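PDB 4Q82: Phospholipase/Carboxylesterase from Haliangium ochraceum, which probably hydrolyses carboxylic or phospholipid esters as a serine hydrolase of the alpha/beta-hydrolase fold. Local coordinates for residues A[185-193]-A[253-261]; A[206-217]-A[240-251]. All coordinates share one frame; numbering follows the deposited sequence.

Contact 1 (A[185-193]-A[253-261])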
loop_
_atom_site.group_PDB
_atom_site.type_symbol
_atom_site.label_atom_id
_atom_site.label_comp_id
_atom_site.label_asym_id
_atom_site.label_seq_id
_atom_site.Cartn_x
_atom_site.Cartn_y
_atom_site.Cartn_z
ATOM N N ALA A 185 9.113 -4.632 -3.998
ATOM C CA ALA A 185 9.128 -6.085 -3.958
ATOM C C ALA A 185 7.761 -6.714 -4.194
ATOM O O ALA A 185 7.685 -7.866 -4.607
ATOM C CB ALA A 185 9.673 -6.564 -2.609
ATOM N N ALA A 186 6.690 -5.985 -3.886
ATOM C CA ALA A 186 5.312 -6.507 -4.047
ATOM C C ALA A 186 4.296 -5.408 -3.791
ATOM O O ALA A 186 4.619 -4.400 -3.155
ATOM C CB ALA A 186 5.036 -7.677 -3.101
ATOM N N ALA A 187 3.062 -5.630 -4.258
ATOM C CA ALA A 187 1.961 -4.700 -4.011
ATOM C C ALA A 187 0.674 -5.424 -3.648
ATOM O O ALA A 187 0.383 -6.507 -4.158
ATOM C CB ALA A 187 1.710 -3.792 -5.262
ATOM N N VAL A 188 -0.125 -4.780 -2.794
ATOM C CA VAL A 188 -1.460 -5.250 -2.462
ATOM C C VAL A 188 -2.387 -4.105 -2.819
ATOM O O VAL A 188 -2.327 -3.046 -2.209
ATOM C CB VAL A 188 -1.602 -5.613 -0.970
ATOM C CG1 VAL A 188 -3.076 -5.826 -0.604
ATOM C CG2 VAL A 188 -0.793 -6.900 -0.636
ATOM N N LEU A 189 -3.209 -4.303 -3.840
ATOM C CA LEU A 189 -3.949 -3.192 -4.443
ATOM C C LEU A 189 -5.426 -3.501 -4.363
ATOM O O LEU A 189 -5.894 -4.478 -4.963
ATOM C CB LEU A 189 -3.519 -2.983 -5.897
ATOM C CG LEU A 189 -2.015 -2.725 -6.024
ATOM C CD1 LEU A 189 -1.616 -2.534 -7.505
ATOM C CD2 LEU A 189 -1.634 -1.513 -5.181
ATOM N N ILE A 190 -6.165 -2.677 -3.632
ATOM C CA ILE A 190 -7.565 -2.992 -3.342
ATOM C C ILE A 190 -8.512 -1.987 -3.997
ATOM O O ILE A 190 -8.380 -0.777 -3.749
ATOM C CB ILE A 190 -7.799 -2.968 -1.814
ATOM C CG1 ILE A 190 -6.877 -3.990 -1.121
ATOM C CG2 ILE A 190 -9.290 -3.259 -1.453
ATOM C CD1 ILE A 190 -6.622 -3.607 0.353
ATOM N N ALA A 191 -9.468 -2.494 -4.782
ATOM C CA ALA A 191 -10.570 -1.685 -5.362
ATOM C C ALA A 191 -10.029 -0.574 -6.269
ATOM O O ALA A 191 -10.551 0.562 -6.264
ATOM C CB ALA A 191 -11.454 -1.091 -4.256
ATOM N N GLY A 192 -8.992 -0.923 -7.029
ATOM C CA GLY A 192 -8.365 0.004 -7.961
ATOM C C GLY A 192 -8.639 -0.398 -9.396
ATOM O O GLY A 192 -9.548 -1.205 -9.691
ATOM N N ASN A 193 -7.883 0.204 -10.315
ATOM C CA ASN A 193 -8.043 -0.075 -11.722
ATOM C C ASN A 193 -6.662 -0.221 -12.338
ATOM O O ASN A 193 -5.972 0.764 -12.544
ATOM C CB ASN A 193 -8.825 1.039 -12.436
ATOM C CG ASN A 193 -9.017 0.756 -13.930
ATOM O OD1 ASN A 193 -8.583 -0.278 -14.440
ATOM N ND2 ASN A 193 -9.705 1.675 -14.638
ATOM N N HIS A 253 -18.058 -1.203 -2.527
ATOM C CA HIS A 253 -16.786 -0.538 -2.741
ATOM C C HIS A 253 -15.814 -0.815 -1.588
ATOM O O HIS A 253 -14.616 -0.946 -1.832
ATOM C CB HIS A 253 -16.968 0.988 -2.938
ATOM C CG HIS A 253 -15.706 1.703 -3.339
ATOM N ND1 HIS A 253 -14.794 1.172 -4.235
ATOM C CD2 HIS A 253 -15.215 2.915 -2.979
ATOM C CE1 HIS A 253 -13.790 2.019 -4.393
ATOM N NE2 HIS A 253 -14.018 3.080 -3.638
ATOM N N ASP A 254 -16.304 -0.905 -0.349
ATOM C CA ASP A 254 -15.360 -1.202 0.742
ATOM C C ASP A 254 -14.966 -2.680 0.774
ATOM O O ASP A 254 -15.549 -3.504 1.487
ATOM C CB ASP A 254 -15.912 -0.808 2.118
ATOM C CG ASP A 254 -14.917 -1.142 3.250
ATOM O OD1 ASP A 254 -13.813 -1.703 2.994
ATOM O OD2 ASP A 254 -15.234 -0.855 4.409
ATOM N N SER A 255 -13.932 -2.988 0.016
ATOM C CA SER A 255 -13.333 -4.297 0.042
ATOM C C SER A 255 -12.018 -4.221 0.827
ATOM O O SER A 255 -11.304 -5.218 0.910
ATOM C CB SER A 255 -13.086 -4.791 -1.390
ATOM O OG SER A 255 -12.544 -3.743 -2.203
ATOM N N TRP A 256 -11.667 -3.037 1.364
ATOM C CA TRP A 256 -10.406 -2.904 2.100
ATOM C C TRP A 256 -10.479 -3.250 3.598
ATOM O O TRP A 256 -9.502 -3.776 4.160
ATOM C CB TRP A 256 -9.838 -1.463 1.963
ATOM C CG TRP A 256 -10.865 -0.372 2.282
ATOM C CD1 TRP A 256 -11.205 0.121 3.516
ATOM C CD2 TRP A 256 -11.667 0.327 1.330
ATOM N NE1 TRP A 256 -12.178 1.118 3.385
ATOM C CE2 TRP A 256 -12.474 1.253 2.049
ATOM C CE3 TRP A 256 -11.784 0.259 -0.073
ATOM C CZ2 TRP A 256 -13.391 2.092 1.416
ATOM C CZ3 TRP A 256 -12.691 1.115 -0.704
ATOM C CH2 TRP A 256 -13.474 2.021 0.043
ATOM N N SER A 257 -11.599 -2.940 4.254
ATOM C CA SER A 257 -11.668 -3.175 5.699
ATOM C C SER A 257 -11.412 -4.657 6.000
ATOM O O SER A 257 -10.541 -4.992 6.816
ATOM C CB SER A 257 -13.014 -2.732 6.275
ATOM O OG SER A 257 -13.207 -1.331 6.075
ATOM N N ARG A 258 -12.113 -5.542 5.300
ATOM C CA ARG A 258 -11.989 -6.980 5.573
ATOM C C ARG A 258 -10.648 -7.514 5.112
ATOM O O ARG A 258 -10.210 -8.579 5.551
ATOM C CB ARG A 258 -13.109 -7.779 4.899
ATOM C CG ARG A 258 -13.011 -7.863 3.393
ATOM C CD ARG A 258 -14.328 -8.478 2.860
ATOM N NE ARG A 258 -15.432 -7.542 3.086
ATOM C CZ ARG A 258 -16.715 -7.895 3.172
ATOM N NH1 ARG A 258 -17.069 -9.177 3.060
ATOM N NH2 ARG A 258 -17.641 -6.964 3.376
ATOM N N THR A 259 -9.970 -6.749 4.260
ATOM C CA THR A 259 -8.648 -7.152 3.779
ATOM C C THR A 259 -7.569 -6.758 4.788
ATOM O O THR A 259 -6.829 -7.618 5.277
ATOM C CB THR A 259 -8.353 -6.512 2.406
ATOM O OG1 THR A 259 -9.350 -6.927 1.457
ATOM C CG2 THR A 259 -6.953 -6.945 1.885
ATOM N N TYR A 260 -7.485 -5.470 5.121
ATOM C CA TYR A 260 -6.406 -5.025 6.020
ATOM C C TYR A 260 -6.599 -5.513 7.462
ATOM O O TYR A 260 -5.614 -5.681 8.209
ATOM C CB TYR A 260 -6.289 -3.506 6.022
ATOM C CG TYR A 260 -5.705 -2.896 4.775
ATOM C CD1 TYR A 260 -4.360 -3.137 4.402
ATOM C CD2 TYR A 260 -6.477 -2.030 3.989
ATOM C CE1 TYR A 260 -3.829 -2.551 3.266
ATOM C CE2 TYR A 260 -5.945 -1.430 2.860
ATOM C CZ TYR A 260 -4.631 -1.705 2.509
ATOM O OH TYR A 260 -4.118 -1.099 1.389
ATOM N N SER A 261 -7.844 -5.740 7.887
ATOM C CA SER A 261 -8.091 -6.193 9.261
ATOM C C SER A 261 -7.907 -7.694 9.435
ATOM O O SER A 261 -7.978 -8.177 10.567
ATOM C CB SER A 261 -9.533 -5.864 9.732
ATOM O OG SER A 261 -10.486 -6.673 9.012
#
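Ile190, the last residue of strand 186-190, drives both branches of its side chain into the segment that runs from His253 into helix 257-260, in what looks like an alpha/beta-hydrolase fold, beside the probable active site. Everything that crosses between the segments is van der Waals packing. CD1 of Ile190 sits over one face of the Tyr260 ring, 3.4 Å from its CE2, and 3.7 Å from CG2 of Thr259. With chi1 at -59°, CG1 lies beside the backbone N and CG2 anti to it, which brings CG2 to 3.4 Å from Ser255 OG and 3.9 Å from Trp256 CB.

Ala191 continues the surface: its CB comes to 3.9 Å from His253 CE1 and lies at the edge of the Trp256 indole. That indole in turn puts CZ3 over the centre of the imidazole, packing one face of the ring. Beyond the contact, His253 is hydrogen-bonded through ND1 to Asp218 OD2 and through NE2 to OG of the sulfonylated serine at position 165, consistent with a catalytic triad whose nucleophile has been blocked.

No hydrogen bond crosses between the two segments. Within 253-261, Asp254, ahead of the turn leading into the helix, accepts Ser257 N on the syn lone pair of OD1, a capping bond of 2.8 Å and a nearly straight 174°.

Contact 2 (A[206-217]-A[240-251])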
loop_
_atom_site.group_PDB
_atom_site.type_symbol
_atom_site.label_atom_id
_atom_site.label_comp_id
_atom_site.label_asym_id
_atom_site.label_seq_id
_atom_site.Cartn_x
_atom_site.Cartn_y
_atom_site.Cartn_z
ATOM N N ALA A 206 4.019 -8.757 -15.059
ATOM C CA ALA A 206 3.931 -9.952 -14.211
ATOM C C ALA A 206 5.239 -10.240 -13.460
ATOM O O ALA A 206 5.316 -11.176 -12.652
ATOM C CB ALA A 206 3.518 -11.160 -15.039
ATOM N N GLN A 207 6.258 -9.426 -13.705
ATOM C CA GLN A 207 7.497 -9.546 -12.950
ATOM C C GLN A 207 7.401 -8.917 -11.553
ATOM O O GLN A 207 8.254 -9.145 -10.700
ATOM C CB GLN A 207 8.648 -8.929 -13.740
ATOM C CG GLN A 207 9.007 -9.733 -14.995
ATOM C CD GLN A 207 9.403 -11.166 -14.681
ATOM O OE1 GLN A 207 8.803 -12.121 -15.189
ATOM N NE2 GLN A 207 10.435 -11.324 -13.861
ATOM N N VAL A 208 6.350 -8.139 -11.320
ATOM C CA VAL A 208 6.066 -7.600 -9.991
ATOM C C VAL A 208 4.968 -8.423 -9.316
ATOM O O VAL A 208 3.902 -8.592 -9.886
ATOM C CB VAL A 208 5.594 -6.136 -10.083
ATOM C CG1 VAL A 208 5.254 -5.596 -8.716
ATOM C CG2 VAL A 208 6.665 -5.282 -10.745
ATOM N N PRO A 209 5.221 -8.938 -8.102
ATOM C CA PRO A 209 4.178 -9.719 -7.430
ATOM C C PRO A 209 3.047 -8.803 -6.993
ATOM O O PRO A 209 3.318 -7.786 -6.341
ATOM C CB PRO A 209 4.897 -10.330 -6.207
ATOM C CG PRO A 209 6.365 -10.107 -6.441
ATOM C CD PRO A 209 6.479 -8.896 -7.335
ATOM N N ILE A 210 1.816 -9.129 -7.381
ATOM C CA ILE A 210 0.663 -8.318 -7.014
ATOM C C ILE A 210 -0.482 -9.193 -6.485
ATOM O O ILE A 210 -0.765 -10.270 -7.031
ATOM C CB ILE A 210 0.146 -7.476 -8.217
ATOM C CG1 ILE A 210 1.287 -6.647 -8.818
ATOM C CG2 ILE A 210 -1.037 -6.585 -7.741
ATOM C CD1 ILE A 210 0.905 -5.888 -10.121
ATOM N N TRP A 211 -1.110 -8.744 -5.402
ATOM C CA TRP A 211 -2.350 -9.350 -4.935
ATOM C C TRP A 211 -3.434 -8.288 -5.048
ATOM O O TRP A 211 -3.405 -7.268 -4.344
ATOM C CB TRP A 211 -2.208 -9.849 -3.497
ATOM C CG TRP A 211 -3.325 -10.739 -3.011
ATOM C CD1 TRP A 211 -4.554 -10.922 -3.581
ATOM C CD2 TRP A 211 -3.289 -11.559 -1.840
ATOM N NE1 TRP A 211 -5.295 -11.821 -2.814
ATOM C CE2 TRP A 211 -4.524 -12.230 -1.751
ATOM C CE3 TRP A 211 -2.316 -11.796 -0.855
ATOM C CZ2 TRP A 211 -4.820 -13.127 -0.711
ATOM C CZ3 TRP A 211 -2.604 -12.680 0.184
ATOM C CH2 TRP A 211 -3.847 -13.341 0.246
ATOM N N GLY A 212 -4.377 -8.509 -5.963
ATOM C CA GLY A 212 -5.457 -7.559 -6.181
ATOM C C GLY A 212 -6.728 -8.050 -5.509
ATOM O O GLY A 212 -7.012 -9.265 -5.500
ATOM N N PHE A 213 -7.478 -7.111 -4.937
ATOM C CA PHE A 213 -8.731 -7.392 -4.197
ATOM C C PHE A 213 -9.841 -6.520 -4.735
ATOM O O PHE A 213 -9.601 -5.327 -4.980
ATOM C CB PHE A 213 -8.611 -7.061 -2.703
ATOM C CG PHE A 213 -7.744 -7.995 -1.929
ATOM C CD1 PHE A 213 -6.357 -7.881 -1.974
ATOM C CD2 PHE A 213 -8.325 -8.973 -1.137
ATOM C CE1 PHE A 213 -5.530 -8.756 -1.235
ATOM C CE2 PHE A 213 -7.515 -9.876 -0.387
ATOM C CZ PHE A 213 -6.124 -9.754 -0.436
ATOM N N HIS A 214 -11.068 -7.052 -4.848
ATOM C CA HIS A 214 -12.168 -6.175 -5.296
ATOM C C HIS A 214 -13.488 -6.812 -4.854
ATOM O O HIS A 214 -13.592 -8.041 -4.830
ATOM C CB HIS A 214 -12.154 -5.990 -6.821
ATOM C CG HIS A 214 -12.474 -4.583 -7.283
ATOM N ND1 HIS A 214 -11.554 -3.826 -7.975
ATOM C CD2 HIS A 214 -13.589 -3.808 -7.165
ATOM C CE1 HIS A 214 -12.076 -2.641 -8.260
ATOM N NE2 HIS A 214 -13.311 -2.604 -7.782
ATOM N N GLY A 215 -14.493 -5.995 -4.515
ATOM C CA GLY A 215 -15.821 -6.545 -4.288
ATOM C C GLY A 215 -16.548 -6.591 -5.636
ATOM O O GLY A 215 -16.465 -5.637 -6.423
ATOM N N ASP A 216 -17.272 -7.670 -5.935
ATOM C CA ASP A 216 -17.819 -7.735 -7.301
ATOM C C ASP A 216 -19.105 -6.946 -7.479
ATOM O O ASP A 216 -19.675 -6.933 -8.583
ATOM C CB ASP A 216 -18.016 -9.192 -7.756
ATOM C CG ASP A 216 -19.167 -9.916 -7.049
ATOM O OD1 ASP A 216 -19.936 -9.324 -6.266
ATOM O OD2 ASP A 216 -19.306 -11.118 -7.334
ATOM N N ALA A 217 -19.562 -6.291 -6.419
ATOM C CA ALA A 217 -20.731 -5.410 -6.528
ATOM C C ALA A 217 -20.356 -3.950 -6.356
ATOM O O ALA A 217 -21.207 -3.106 -6.065
ATOM C CB ALA A 217 -21.780 -5.785 -5.512
ATOM N N ARG A 240 7.501 -16.080 -13.662
ATOM C CA ARG A 240 6.898 -14.791 -13.358
ATOM C C ARG A 240 6.716 -14.702 -11.852
ATOM O O ARG A 240 6.792 -15.714 -11.153
ATOM C CB ARG A 240 5.556 -14.613 -14.076
ATOM C CG ARG A 240 4.477 -15.606 -13.645
ATOM C CD ARG A 240 3.082 -14.967 -13.679
ATOM N NE ARG A 240 1.992 -15.951 -13.601
ATOM C CZ ARG A 240 1.562 -16.503 -12.472
ATOM N NH1 ARG A 240 2.132 -16.200 -11.309
ATOM N NH2 ARG A 240 0.556 -17.363 -12.503
ATOM N N ALA A 241 6.499 -13.495 -11.350
ATOM C CA ALA A 241 6.226 -13.312 -9.932
ATOM C C ALA A 241 4.878 -13.931 -9.568
ATOM O O ALA A 241 4.045 -14.164 -10.452
ATOM C CB ALA A 241 6.234 -11.824 -9.583
ATOM N N ASP A 242 4.683 -14.205 -8.281
ATOM C CA ASP A 242 3.395 -14.648 -7.763
ATOM C C ASP A 242 2.324 -13.615 -8.100
ATOM O O ASP A 242 2.580 -12.414 -8.046
ATOM C CB ASP A 242 3.453 -14.856 -6.245
ATOM C CG ASP A 242 4.440 -15.943 -5.827
ATOM O OD1 ASP A 242 4.799 -16.811 -6.652
ATOM O OD2 ASP A 242 4.850 -15.932 -4.649
ATOM N N GLN A 243 1.131 -14.081 -8.448
ATOM C CA GLN A 243 0.016 -13.190 -8.759
ATOM C C GLN A 243 -1.235 -13.750 -8.075
ATOM O O GLN A 243 -1.507 -14.950 -8.174
ATOM C CB GLN A 243 -0.180 -13.089 -10.288
ATOM C CG GLN A 243 1.059 -12.645 -11.064
ATOM C CD GLN A 243 1.481 -11.227 -10.721
ATOM O OE1 GLN A 243 0.698 -10.447 -10.171
ATOM N NE2 GLN A 243 2.721 -10.886 -11.036
ATOM N N GLN A 244 -1.979 -12.916 -7.355
ATOM C CA GLN A 244 -3.180 -13.409 -6.679
ATOM C C GLN A 244 -4.355 -12.481 -6.861
ATOM O O GLN A 244 -4.208 -11.253 -6.933
ATOM C CB GLN A 244 -2.951 -13.599 -5.183
ATOM C CG GLN A 244 -2.151 -14.834 -4.807
ATOM C CD GLN A 244 -2.433 -15.202 -3.362
ATOM O OE1 GLN A 244 -3.466 -15.805 -3.054
ATOM N NE2 GLN A 244 -1.556 -14.777 -2.460
ATOM N N LEU A 245 -5.539 -13.071 -6.942
ATOM C CA LEU A 245 -6.754 -12.261 -7.124
ATOM C C LEU A 245 -7.801 -12.715 -6.106
ATOM O O LEU A 245 -8.076 -13.928 -5.985
ATOM C CB LEU A 245 -7.301 -12.430 -8.550
ATOM C CG LEU A 245 -8.729 -11.923 -8.769
ATOM C CD1 LEU A 245 -8.790 -10.382 -8.637
ATOM C CD2 LEU A 245 -9.299 -12.338 -10.147
ATOM N N THR A 246 -8.407 -11.768 -5.407
ATOM C CA THR A 246 -9.454 -12.100 -4.447
ATOM C C THR A 246 -10.665 -11.288 -4.797
ATOM O O THR A 246 -10.581 -10.071 -4.856
ATOM C CB THR A 246 -9.018 -11.792 -3.017
ATOM O OG1 THR A 246 -7.991 -12.721 -2.661
ATOM C CG2 THR A 246 -10.196 -11.944 -2.034
ATOM N N VAL A 247 -11.778 -11.965 -5.065
ATOM C CA VAL A 247 -13.023 -11.267 -5.395
ATOM C C VAL A 247 -14.039 -11.577 -4.307
ATOM O O VAL A 247 -14.366 -12.740 -4.058
ATOM C CB VAL A 247 -13.579 -11.694 -6.759
ATOM C CG1 VAL A 247 -14.942 -11.002 -7.036
ATOM C CG2 VAL A 247 -12.572 -11.310 -7.874
ATOM N N TYR A 248 -14.522 -10.531 -3.658
ATOM C CA TYR A 248 -15.476 -10.711 -2.587
ATOM C C TYR A 248 -16.862 -10.664 -3.192
ATOM O O TYR A 248 -17.295 -9.616 -3.679
ATOM C CB TYR A 248 -15.288 -9.619 -1.548
ATOM C CG TYR A 248 -13.953 -9.602 -0.820
ATOM C CD1 TYR A 248 -13.560 -10.666 -0.011
ATOM C CD2 TYR A 248 -13.127 -8.462 -0.877
ATOM C CE1 TYR A 248 -12.368 -10.611 0.715
ATOM C CE2 TYR A 248 -11.914 -8.395 -0.153
ATOM C CZ TYR A 248 -11.556 -9.478 0.636
ATOM O OH TYR A 248 -10.391 -9.437 1.361
ATOM N N GLU A 249 -17.559 -11.795 -3.205
ATOM C CA GLU A 249 -18.863 -11.820 -3.885
ATOM C C GLU A 249 -19.958 -11.105 -3.106
ATOM O O GLU A 249 -20.118 -11.273 -1.893
ATOM C CB GLU A 249 -19.266 -13.265 -4.212
ATOM C CG GLU A 249 -18.279 -13.903 -5.208
ATOM C CD GLU A 249 -18.863 -15.059 -6.024
ATOM O OE1 GLU A 249 -18.107 -15.605 -6.851
ATOM O OE2 GLU A 249 -20.056 -15.415 -5.854
ATOM N N GLY A 250 -20.681 -10.238 -3.818
ATOM C CA GLY A 250 -21.741 -9.443 -3.212
ATOM C C GLY A 250 -21.303 -8.206 -2.446
ATOM O O GLY A 250 -22.126 -7.506 -1.852
ATOM N N VAL A 251 -20.009 -7.910 -2.474
ATOM C CA VAL A 251 -19.442 -6.854 -1.640
ATOM C C VAL A 251 -19.289 -5.583 -2.495
ATOM O O VAL A 251 -18.950 -5.671 -3.687
ATOM C CB VAL A 251 -18.072 -7.306 -1.045
ATOM C CG1 VAL A 251 -17.292 -6.139 -0.407
ATOM C CG2 VAL A 251 -18.275 -8.489 -0.034
#
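Gln244 lies across the indole of Trp211 where strands 210-215 and 243-248 run parallel, the two strands of a beta-alpha-beta crossover through helix 224-235. Its CB starts 3.6 Å from the centroid of the five-membered ring, only 14° off the normal, a CH-pi contact. From CG onward the chain is extended (chi2 -159°), which carries CD across to the fusion bond, 4.0 Å from Trp211 CD2. At the tip the amide lies stacked on the ring: NE2 is 3.5 Å from Trp211 CE3, and OE1 is 3.8 Å from Trp211 CZ2. Phe213 CZ packs on the opposite face, while in the ring plane Trp211 NE1 donates to Thr246 OG1 at 2.8 Å.

Regular backbone bonds run from Ile210 to Asp216. Before them, the bent Gln243 side chain donates from NE2 to Val208 O at 2.8 Å and accepts on OE1 from Ile210 N, which is also bonded weakly to Asp242 O. After them, Asp216 OD1 takes the N-H of Gly250 at 2.7 Å, bracing the type II turn from Tyr248 to Val251. With both faces packed and its N-H used, the indole should be well fixed in rotation and its one polar atom satisfied.

Contact 1 is a buried patch, its centre about 8 Å from the centre of the chain, whereas the centre of contact 2 lies about 14 Å from it, at the sheet edge formed by strand 243-248, and contact 2 is only partly buried. Their chemistry differs: side-chain packing without a hydrogen bond between segments in contact 1; backbone pairing with a stacked indole and polar side chains in contact 2. One sheet serves both, because strands 186-190 and 210-215 are neighbours in it, joined by a probable hydrogen bond of 2.8 Å between Ala191 N and Phe213 O. Helix 257-260 follows strand 243-248 across a loop, and a probable hydrogen bond of 2.7 Å between Thr259 OG1 and Tyr248 OH ties the contacts together.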